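Local coordinates for protein putative NAD dependent dehydrogenase (Micromonospora echinospora, PDB 6NOR) that binds NAD and probably acts as an oxidoreductase in the biosynthesis of the antibiotic gentamicin, at residues Asp56-Glu59 against Arg60-Thr63. Sequence-based numbering, arbitrary orientation.
Sequences DRDE and RVGT. With NAD (nicotinamide-adenine-dinucleotide), chain G.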
loop_
_atom_site.group_PDB
_atom_site.type_symbol
_atom_site.label_atom_id
_atom_site.label_comp_id
_atom_site.label_asym_id
_atom_site.label_seq_id
_atom_site.Cartn_x
_atom_site.Cartn_y
_atom_site.Cartn_z
ATOM N N ASP A 56 -2.185 -43.046 10.314
ATOM C CA ASP A 56 -2.313 -42.117 11.442
ATOM C C ASP A 56 -2.509 -42.902 12.721
ATOM O O ASP A 56 -3.182 -43.921 12.717
ATOM C CB ASP A 56 -3.475 -41.136 11.251
ATOM C CG ASP A 56 -3.283 -39.815 12.042
ATOM O OD1 ASP A 56 -3.360 -39.826 13.288
ATOM O OD2 ASP A 56 -3.067 -38.755 11.414
ATOM N N ARG A 57 -1.910 -42.440 13.813
ATOM C CA ARG A 57 -2.105 -43.105 15.096
ATOM C C ARG A 57 -3.568 -42.996 15.512
ATOM O O ARG A 57 -4.110 -43.925 16.090
ATOM C CB ARG A 57 -1.182 -42.522 16.180
ATOM C CG ARG A 57 -1.493 -41.093 16.599
ATOM C CD ARG A 57 -0.816 -40.712 17.920
ATOM N NE ARG A 57 -1.285 -41.540 19.027
ATOM C CZ ARG A 57 -2.463 -41.400 19.625
ATOM N NH1 ARG A 57 -3.313 -40.460 19.235
ATOM N NH2 ARG A 57 -2.794 -42.207 20.618
ATOM N N ASP A 58 -4.201 -41.863 15.213
ATOM C CA ASP A 58 -5.619 -41.644 15.517
ATOM C C ASP A 58 -6.486 -42.132 14.359
ATOM O O ASP A 58 -6.527 -41.504 13.297
ATOM C CB ASP A 58 -5.877 -40.163 15.805
ATOM C CG ASP A 58 -7.361 -39.835 16.030
ATOM O OD1 ASP A 58 -8.226 -40.223 15.217
ATOM O OD2 ASP A 58 -7.668 -39.152 17.027
ATOM N N GLU A 59 -7.201 -43.231 14.581
ATOM C CA GLU A 59 -7.949 -43.875 13.513
ATOM C C GLU A 59 -9.101 -43.024 12.980
ATOM O O GLU A 59 -9.369 -43.036 11.782
ATOM C CB GLU A 59 -8.483 -45.227 13.974
ATOM C CG GLU A 59 -9.123 -46.008 12.846
ATOM C CD GLU A 59 -9.398 -47.446 13.204
ATOM O OE1 GLU A 59 -8.605 -48.047 13.966
ATOM O OE2 GLU A 59 -10.409 -47.979 12.706
ATOM N N ARG A 60 -9.771 -42.283 13.855
ATOM C CA ARG A 60 -10.855 -41.414 13.416
ATOM C C ARG A 60 -10.359 -40.353 12.448
ATOM O O ARG A 60 -10.965 -40.123 11.401
ATOM C CB ARG A 60 -11.535 -40.738 14.601
ATOM C CG ARG A 60 -12.762 -39.932 14.214
ATOM C CD ARG A 60 -12.604 -38.460 14.570
ATOM N NE ARG A 60 -12.299 -38.272 15.986
ATOM C CZ ARG A 60 -13.213 -38.274 16.953
ATOM N NH1 ARG A 60 -14.493 -38.460 16.656
ATOM N NH2 ARG A 60 -12.851 -38.096 18.217
ATOM N N VAL A 61 -9.255 -39.708 12.805
ATOM C CA VAL A 61 -8.640 -38.698 11.950
ATOM C C VAL A 61 -8.139 -39.309 10.648
ATOM O O VAL A 61 -8.366 -38.778 9.564
ATOM C CB VAL A 61 -7.476 -37.992 12.671
ATOM C CG1 VAL A 61 -6.593 -37.245 11.681
ATOM C CG2 VAL A 61 -8.024 -37.054 13.724
ATOM N N GLY A 62 -7.467 -40.442 10.765
ATOM C CA GLY A 62 -7.003 -41.162 9.605
ATOM C C GLY A 62 -8.156 -41.547 8.703
ATOM O O GLY A 62 -8.083 -41.390 7.485
ATOM N N THR A 63 -9.231 -42.033 9.305
ATOM C CA THR A 63 -10.358 -42.532 8.539
ATOM C C THR A 63 -11.064 -41.398 7.819
ATOM O O THR A 63 -11.415 -41.525 6.646
ATOM C CB THR A 63 -11.347 -43.291 9.436
ATOM O OG1 THR A 63 -10.806 -44.584 9.737
ATOM C CG2 THR A 63 -12.676 -43.454 8.753
HETATM P PA NAD G . -1.103 -31.939 13.155
HETATM O O1A NAD G . -1.065 -32.002 14.701
HETATM O O2A NAD G . -2.259 -31.182 12.619
HETATM O O5B NAD G . -1.159 -33.399 12.584
HETATM C C5B NAD G . -0.230 -34.354 13.064
HETATM C C4B NAD G . -0.826 -35.739 12.696
HETATM O O4B NAD G . 0.063 -36.681 12.827
HETATM C C3B NAD G . -1.931 -36.072 13.671
HETATM O O3B NAD G . -3.011 -36.502 12.957
HETATM C C2B NAD G . -1.344 -37.220 14.537
HETATM O O2B NAD G . -2.448 -38.095 14.970
HETATM C C1B NAD G . -0.609 -37.830 13.698
HETATM N N9A NAD G . 0.489 -38.560 14.305
HETATM C C8A NAD G . 1.206 -38.289 15.414
HETATM N N7A NAD G . 2.155 -39.250 15.536
HETATM C C5A NAD G . 2.020 -40.101 14.518
HETATM C C6A NAD G . 2.695 -41.236 14.175
HETATM N N6A NAD G . 3.757 -41.808 14.840
HETATM N N1A NAD G . 2.363 -41.904 13.081
HETATM C C2A NAD G . 1.332 -41.481 12.309
HETATM N N3A NAD G . 0.655 -40.360 12.656
HETATM C C4A NAD G . 0.998 -39.670 13.749
HETATM O O3 NAD G . 0.235 -31.300 12.697
HETATM P PN NAD G . 0.568 -30.623 11.294
HETATM O O1N NAD G . -0.068 -31.291 10.119
HETATM O O2N NAD G . 0.208 -29.148 11.344
HETATM O O5D NAD G . 2.131 -30.750 11.135
HETATM C C5D NAD G . 2.722 -31.965 10.716
HETATM C C4D NAD G . 4.086 -31.664 10.062
HETATM O O4D NAD G . 3.987 -30.836 9.062
HETATM C C3D NAD G . 5.028 -30.957 11.082
HETATM O O3D NAD G . 6.242 -31.433 10.933
HETATM C C2D NAD G . 4.922 -29.463 10.709
HETATM O O2D NAD G . 6.163 -28.756 11.134
HETATM C C1D NAD G . 4.786 -29.483 9.413
HETATM N N1N NAD G . 4.058 -28.353 8.917
HETATM C C2N NAD G . 4.487 -27.754 7.738
HETATM C C3N NAD G . 3.817 -26.649 7.208
HETATM C C7N NAD G . 4.370 -26.032 5.912
HETATM O O7N NAD G . 3.896 -25.050 5.473
HETATM N N7N NAD G . 5.481 -26.644 5.269
HETATM C C4N NAD G . 2.719 -26.110 7.838
HETATM C C5N NAD G . 2.276 -26.711 9.017
HETATM C C6N NAD G . 2.956 -27.837 9.556
#
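D56 turns its carboxylate to the adenosine ribose of NAD, and V61 flanks the same site, its CG1 3.8 Å from D56 OD2. Each oxygen takes one ribose hydroxyl: O2B of NAD donates to D56 OD1 at 2.6 Å and O3B to D56 OD2 at 2.7 Å, the bidentate grip by which an acid at the end of the second Rossmann strand holds the ribose of NAD. With CG anti to the backbone N (chi1 -155°), the group reaches the sugar while CB rests 3.9 Å from G62 CA. In the second shell, G32 N of the glycine-rich turn also donates to D56 OD2, and D58 N donates to the anti lone pair of D56 OD1, closing an Asx turn. An asparagine here would probably leave one ribose hydroxyl without its acceptor and set an amide NH2 against the N-H of G32 or D58. Further out, D58 is the N-cap: its OD1 receives V61 N at 2.7 Å, nearly straight (176°) but from above the carboxylate plane, and V61 CG2 packs 3.7 Å from D58 CG. The helical bonds begin with G62 N to D58 O at 2.9 Å and T63 N to E59 O, where T63 OG1 adds a weak bond. The whole turn leads from strand 49-55 of the parallel sheet into helix 59-69, and backbone hydrogen bonds between D56 and T74 join it to strand 72-74.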